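Local structure of probable branched-chain amino acid ABC transporter, amino acid binding protein (3LKB) at residues A[25-28]-A[29-33]; A[285-288]-A[289-293]; A[316-319]-A[320-323]. The protein probably binds branched-chain amino acids, valine among them, for uptake by an ABC transporter. The protein carries 2 engineered substitutions. One frame throughout, in Å; residues are numbered along the deposited sequence.

Interaction 1. Residues A[25-28]-A[29-33]; sequences APYG and AAVED
The aromatic ring of Tyr27 meets Val31 one helical turn further along helix 21-41. The methyl CG2 of Val31 approaches the ring obliquely, 4.1 Å from CE2 of Tyr27. CG of Tyr27 lies anti to the backbone N (chi1 -165°), beside the carbonyl carbon; the ring stands out from the helix, and CE2 is its nearest atom to Val31. CG2 of Val31 is also 3.5 Å from Tyr27 O, so one methyl packs against both the ring and the backbone of Tyr27. The rings of Tyr27 and Trp12 meet with their planes about 25° apart. Tyr27 also rests on Ala104, one of the residues lining the valine pocket, and its side chain is about 6 Å from the bound valine, between nearest atoms.

The rest of the contact is helical backbone. Ala29 N bonds to Ala25 O at 2.9 Å. Ala30 N bonds to Pro26 O, also at 2.9 Å. Val31 N reaches Tyr27 O at 3.2 Å and has a second, weak bond to Gly28 O. The bond from Glu32 N to Gly28 O is 3.1 Å long and nearly straight, at 169°. Pro26 has no N-H to give to the preceding turn, and the helix is kinked there. CB of Ala29 sits 3.4 Å from Ala25 O.

The helix belongs to the beta-alpha-beta unit of strand 6-14, helix 21-41 and strand 47-55. Phe281 packs on Ala25, Pro26 and Ala29, while Glu32 touches Cys51 and Val53 of strand 47-55. The main-chain N-H and C=O groups that meet across this turn pair within the helix. The side-chain contact of Tyr27 with Val31 is therefore purely van der Waals, carbon against carbon.

Interaction 2. Residues A[285-288]-A[289-293]; sequences VNYT and NGMLA. Engineered in segment 289-293: Ala293 (natural residue Val).
The first turns of helix 285-308 carry Asn286 and Asn289, two neighbouring amides close behind the valine pocket of this periplasmic binding protein. The two side chains lie side by side and point the same way, with amide planes 43° apart. ND2 of Asn289 gives a weak hydrogen bond to OD1 of Asn286, 3.4 Å long though nearly straight. CG of Asn286 stands beside its backbone N (chi1 -64°), whereas that of Asn289 is anti to it (chi1 -169°); the difference brings the two amides together. ND2 of Asn289 also makes a weak bond to Tyr232 OH. Tyr232 lines the pocket, so Asn289 is a second-shell residue.

On another side of the helix, the Met291 chain bends at its thioether and sets CE 3.9 Å from CE2 of Tyr287, oblique to the ring. CB of Met291 is 3.4 Å from Tyr287 O. Beneath these side chains, Gly290 N bonds to Asn286 O at 2.8 Å. Leu292 N bonds to Thr288 O at 2.9 Å.

Thr288 OG1 bonds to Gln268 of helix 263-274, which also packs on Tyr287 and Met291. The Tyr287 hydroxyl bonds to Asp33 of helix 21-41. The helix thus packs on helices 21-41 and 263-274, and through Leu292 it reaches strand 121-123.

Interaction 3. Residues A[316-319]-A[320-323]; sequences VYQA and IVGM
Tyr317 and Val321 meet one turn apart near the C-terminal end of helix 313-321, in the periplasmic binding protein fold. The valine methyl CG1 lies over one face of the tyrosine ring in a CH-pi contact. CG1 of Val321 is 4.0 Å from the centroid of the Tyr317 ring, 25° off its normal. It sits toward the hydroxyl end of the ring, 3.6 Å from CZ of Tyr317. CG of Tyr317 is anti to its own N (chi1 174°), which turns the ring along the helix to reach Val321. Putting an alanine at Tyr317 would probably leave Val321 CG1 without its aromatic cover and Tyr118 without the ring it meets.

The tightly packed side is that of Val316, Ala319 and Ile320, all buried. CD1 of Ile320 touches CG1 of Val316 at 3.9 Å. These residues face helix 285-308: Val316 packs on Ile301, Ile320 on Ala300 and Ala319 on Arg303. Phe120 and Phe345 add further cover to Ile320.

The other side is more open to solvent, though the ring and methyl still meet closely there. Tyr317, Gln318, Val321 and Gly322 are all partly exposed. The amide NE2 of Gln318 lies at the edge of the Tyr317 ring, in its plane. Ile320 N bonds to Val316 O at 3.0 Å, and Val321 N to Tyr317 O at 3.1 Å. Gly322 N is 3.2 Å from Gln318 O, and that bond is more bent, at 136°. Beyond it the chain turns out of the helix, with Met323 N bonded to Ile320 O at 3.1 Å.

Interactions 1 and 2 are buried and lie on two helices that pack together, their centres about 8 Å apart. They touch directly, with CB of Ala30 3.1 Å from Tyr287 O. Interaction 3 is only partly buried. Its centre is about 21 Å from that of interaction 2 and about 24 Å from that of interaction 1, and it touches neither. Yet helix 313-321 follows helix 285-308 in the chain and packs on it further along. In all three a tyrosine meets an apolar side chain one turn on. Interaction 2 adds the buried asparagine pair near the valine, and interaction 3 adds the apolar pair Val316 and Ile320.

Interaction 1. Residues A[25-28]-A[29-33]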
loop_
_atom_site.group_PDB
_atom_site.type_symbol
_atom_site.label_atom_id
_atom_site.label_comp_id
_atom_site.label_asym_id
_atom_site.label_seq_id
_atom_site.Cartn_x
_atom_site.Cartn_y
_atom_site.Cartn_z
ATOM N N ALA A 25 2.446 5.231 2.940
ATOM C CA ALA A 25 2.554 5.209 1.482
ATOM C C ALA A 25 2.756 6.632 0.874
ATOM O O ALA A 25 3.789 6.908 0.252
ATOM C CB ALA A 25 1.362 4.465 0.848
ATOM N N PRO A 26 1.808 7.547 1.132
ATOM C CA PRO A 26 1.954 8.912 0.647
ATOM C C PRO A 26 3.182 9.636 1.247
ATOM O O PRO A 26 3.896 10.371 0.530
ATOM C CB PRO A 26 0.616 9.558 1.021
ATOM C CG PRO A 26 0.047 8.719 2.134
ATOM C CD PRO A 26 0.480 7.328 1.753
ATOM N N TYR A 27 3.472 9.373 2.507
ATOM C CA TYR A 27 4.682 9.888 3.121
ATOM C C TYR A 27 5.970 9.435 2.395
ATOM O O TYR A 27 6.834 10.252 2.087
ATOM C CB TYR A 27 4.741 9.396 4.573
ATOM C CG TYR A 27 5.731 10.110 5.443
ATOM C CD1 TYR A 27 5.293 11.010 6.406
ATOM C CD2 TYR A 27 7.101 9.881 5.326
ATOM C CE1 TYR A 27 6.187 11.678 7.242
ATOM C CE2 TYR A 27 8.011 10.544 6.167
ATOM C CZ TYR A 27 7.540 11.447 7.124
ATOM O OH TYR A 27 8.413 12.110 7.990
ATOM N N GLY A 28 6.097 8.127 2.160
ATOM C CA GLY A 28 7.273 7.592 1.502
ATOM C C GLY A 28 7.350 8.218 0.131
ATOM O O GLY A 28 8.408 8.663 -0.312
ATOM N N ALA A 29 6.202 8.331 -0.511
ATOM C CA ALA A 29 6.176 8.815 -1.873
ATOM C C ALA A 29 6.703 10.266 -1.939
ATOM O O ALA A 29 7.452 10.639 -2.847
ATOM C CB ALA A 29 4.704 8.689 -2.454
ATOM N N ALA A 30 6.289 11.083 -0.976
ATOM C CA ALA A 30 6.728 12.493 -0.917
ATOM C C ALA A 30 8.235 12.570 -0.740
ATOM O O ALA A 30 8.881 13.415 -1.343
ATOM C CB ALA A 30 6.009 13.245 0.200
ATOM N N VAL A 31 8.819 11.680 0.061
ATOM C CA VAL A 31 10.266 11.772 0.295
ATOM C C VAL A 31 10.993 11.508 -1.048
ATOM O O VAL A 31 11.901 12.227 -1.442
ATOM C CB VAL A 31 10.738 10.752 1.340
ATOM C CG1 VAL A 31 12.228 10.735 1.385
ATOM C CG2 VAL A 31 10.165 11.031 2.695
ATOM N N GLU A 32 10.569 10.450 -1.738
ATOM C CA GLU A 32 11.188 10.065 -2.978
ATOM C C GLU A 32 11.021 11.189 -3.984
ATOM O O GLU A 32 11.971 11.550 -4.655
ATOM C CB GLU A 32 10.566 8.796 -3.521
ATOM C CG GLU A 32 11.292 8.302 -4.745
ATOM C CD GLU A 32 10.895 6.885 -5.158
ATOM O OE1 GLU A 32 10.698 6.000 -4.270
ATOM O OE2 GLU A 32 10.794 6.666 -6.393
ATOM N N ASP A 33 9.814 11.751 -4.063
ATOM C CA ASP A 33 9.538 12.831 -5.012
ATOM C C ASP A 33 10.352 14.116 -4.791
ATOM O O ASP A 33 10.900 14.685 -5.744
ATOM C CB ASP A 33 8.030 13.141 -5.079
ATOM C CG ASP A 33 7.275 12.023 -5.752
ATOM O OD1 ASP A 33 7.981 11.116 -6.241
ATOM O OD2 ASP A 33 6.021 12.014 -5.769
#

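Interaction 2. Residues A[285-288]-A[289-293]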
loop_
_atom_site.group_PDB
_atom_site.type_symbol
_atom_site.label_atom_id
_atom_site.label_comp_id
_atom_site.label_asym_id
_atom_site.label_seq_id
_atom_site.Cartn_x
_atom_site.Cartn_y
_atom_site.Cartn_z
ATOM N N VAL A 285 -2.609 14.830 3.345
ATOM C CA VAL A 285 -1.832 15.589 4.302
ATOM C C VAL A 285 -0.525 14.862 4.610
ATOM O O VAL A 285 0.461 15.487 4.970
ATOM C CB VAL A 285 -2.615 15.875 5.590
ATOM C CG1 VAL A 285 -2.654 14.620 6.515
ATOM C CG2 VAL A 285 -2.039 17.129 6.323
ATOM N N ASN A 286 -0.484 13.547 4.389
ATOM C CA ASN A 286 0.778 12.802 4.612
ATOM C C ASN A 286 1.856 12.916 3.521
ATOM O O ASN A 286 3.062 12.830 3.777
ATOM C CB ASN A 286 0.460 11.402 5.108
ATOM C CG ASN A 286 -0.234 11.471 6.462
ATOM O OD1 ASN A 286 0.262 12.149 7.373
ATOM N ND2 ASN A 286 -1.401 10.887 6.578
ATOM N N TYR A 287 1.411 13.184 2.311
ATOM C CA TYR A 287 2.295 13.631 1.255
ATOM C C TYR A 287 2.868 14.988 1.648
ATOM O O TYR A 287 4.050 15.205 1.563
ATOM C CB TYR A 287 1.495 13.669 -0.051
ATOM C CG TYR A 287 2.312 13.801 -1.296
ATOM C CD1 TYR A 287 3.096 12.753 -1.724
ATOM C CD2 TYR A 287 2.326 14.998 -2.026
ATOM C CE1 TYR A 287 3.858 12.847 -2.850
ATOM C CE2 TYR A 287 3.109 15.125 -3.198
ATOM C CZ TYR A 287 3.882 14.028 -3.587
ATOM O OH TYR A 287 4.667 14.056 -4.704
ATOM N N THR A 288 2.060 15.881 2.194
ATOM C CA THR A 288 2.596 17.131 2.760
ATOM C C THR A 288 3.614 16.856 3.885
ATOM O O THR A 288 4.667 17.483 3.950
ATOM C CB THR A 288 1.464 18.028 3.342
ATOM O OG1 THR A 288 0.339 18.006 2.468
ATOM C CG2 THR A 288 1.925 19.481 3.532
ATOM N N ASN A 289 3.277 15.911 4.764
ATOM C CA ASN A 289 4.079 15.519 5.926
ATOM C C ASN A 289 5.460 14.983 5.534
ATOM O O ASN A 289 6.480 15.455 6.025
ATOM C CB ASN A 289 3.262 14.478 6.691
ATOM C CG ASN A 289 3.808 14.159 8.065
ATOM O OD1 ASN A 289 4.821 14.723 8.517
ATOM N ND2 ASN A 289 3.136 13.214 8.752
ATOM N N GLY A 290 5.499 14.024 4.617
ATOM C CA GLY A 290 6.775 13.557 4.040
ATOM C C GLY A 290 7.588 14.629 3.330
ATOM O O GLY A 290 8.819 14.644 3.389
ATOM N N MET A 291 6.900 15.534 2.661
ATOM C CA MET A 291 7.598 16.560 1.903
ATOM C C MET A 291 8.267 17.522 2.901
ATOM O O MET A 291 9.399 17.988 2.691
ATOM C CB MET A 291 6.644 17.288 0.935
ATOM C CG MET A 291 7.387 18.141 -0.074
ATOM S SD MET A 291 6.411 18.652 -1.517
ATOM C CE MET A 291 6.321 16.988 -2.166
ATOM N N LEU A 292 7.587 17.810 4.004
ATOM C CA LEU A 292 8.226 18.672 4.999
ATOM C C LEU A 292 9.493 17.971 5.562
ATOM O O LEU A 292 10.544 18.577 5.636
ATOM C CB LEU A 292 7.226 19.069 6.109
ATOM C CG LEU A 292 7.817 19.772 7.330
ATOM C CD1 LEU A 292 8.368 21.144 6.894
ATOM C CD2 LEU A 292 6.836 19.913 8.545
ATOM N N ALA A 293 9.404 16.695 5.914
ATOM C CA ALA A 293 10.537 15.990 6.473
ATOM C C ALA A 293 11.691 15.983 5.469
ATOM O O ALA A 293 12.826 16.288 5.852
ATOM C CB ALA A 293 10.160 14.587 6.817
#

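Interaction 3. Residues A[316-319]-A[320-323]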
loop_
_atom_site.group_PDB
_atom_site.type_symbol
_atom_site.label_atom_id
_atom_site.label_comp_id
_atom_site.label_asym_id
_atom_site.label_seq_id
_atom_site.Cartn_x
_atom_site.Cartn_y
_atom_site.Cartn_z
ATOM N N VAL A 316 25.516 18.626 9.401
ATOM C CA VAL A 316 24.061 18.640 9.261
ATOM C C VAL A 316 23.394 18.935 10.597
ATOM O O VAL A 316 22.440 19.720 10.653
ATOM C CB VAL A 316 23.524 17.311 8.732
ATOM C CG1 VAL A 316 22.060 17.137 9.079
ATOM C CG2 VAL A 316 23.717 17.231 7.257
ATOM N N TYR A 317 23.928 18.329 11.670
ATOM C CA TYR A 317 23.500 18.658 13.023
ATOM C C TYR A 317 23.568 20.189 13.275
ATOM O O TYR A 317 22.573 20.796 13.730
ATOM C CB TYR A 317 24.238 17.816 14.089
ATOM C CG TYR A 317 23.928 18.246 15.529
ATOM C CD1 TYR A 317 22.779 17.792 16.183
ATOM C CD2 TYR A 317 24.766 19.105 16.222
ATOM C CE1 TYR A 317 22.464 18.190 17.495
ATOM C CE2 TYR A 317 24.463 19.518 17.540
ATOM C CZ TYR A 317 23.297 19.063 18.151
ATOM O OH TYR A 317 22.951 19.445 19.430
ATOM N N GLN A 318 24.695 20.814 12.906
ATOM C CA GLN A 318 24.969 22.247 13.188
ATOM C C GLN A 318 24.061 23.129 12.389
ATOM O O GLN A 318 23.628 24.183 12.839
ATOM C CB GLN A 318 26.428 22.618 12.880
ATOM C CG GLN A 318 27.502 21.978 13.790
ATOM C CD GLN A 318 27.320 22.381 15.249
ATOM O OE1 GLN A 318 26.921 23.513 15.538
ATOM N NE2 GLN A 318 27.603 21.454 16.179
ATOM N N ALA A 319 23.768 22.699 11.176
ATOM C CA ALA A 319 22.781 23.386 10.337
ATOM C C ALA A 319 21.387 23.338 10.982
ATOM O O ALA A 319 20.687 24.331 10.982
ATOM C CB ALA A 319 22.763 22.776 8.944
ATOM N N ILE A 320 20.993 22.221 11.575
ATOM C CA ILE A 320 19.650 22.132 12.170
ATOM C C ILE A 320 19.473 22.985 13.421
ATOM O O ILE A 320 18.447 23.642 13.563
ATOM C CB ILE A 320 19.294 20.642 12.491
ATOM C CG1 ILE A 320 19.003 19.865 11.193
ATOM C CG2 ILE A 320 18.192 20.493 13.575
ATOM C CD1 ILE A 320 19.174 18.404 11.436
ATOM N N VAL A 321 20.470 22.982 14.318
ATOM C CA VAL A 321 20.391 23.712 15.598
ATOM C C VAL A 321 20.661 25.192 15.428
ATOM O O VAL A 321 20.462 25.956 16.364
ATOM C CB VAL A 321 21.336 23.146 16.727
ATOM C CG1 VAL A 321 21.063 21.676 17.015
ATOM C CG2 VAL A 321 22.800 23.294 16.362
ATOM N N GLY A 322 21.140 25.591 14.257
ATOM C CA GLY A 322 21.187 27.008 13.886
ATOM C C GLY A 322 19.963 27.490 13.098
ATOM O O GLY A 322 19.919 28.657 12.658
ATOM N N MET A 323 18.977 26.602 12.897
ATOM C CA MET A 323 17.773 26.893 12.078
ATOM C C MET A 323 16.718 27.594 12.934
ATOM O O MET A 323 15.665 27.004 13.256
ATOM C CB MET A 323 17.228 25.582 11.502
ATOM C CG MET A 323 16.302 25.635 10.272
ATOM S SD MET A 323 15.804 23.918 9.733
ATOM C CE MET A 323 17.082 23.561 8.569
#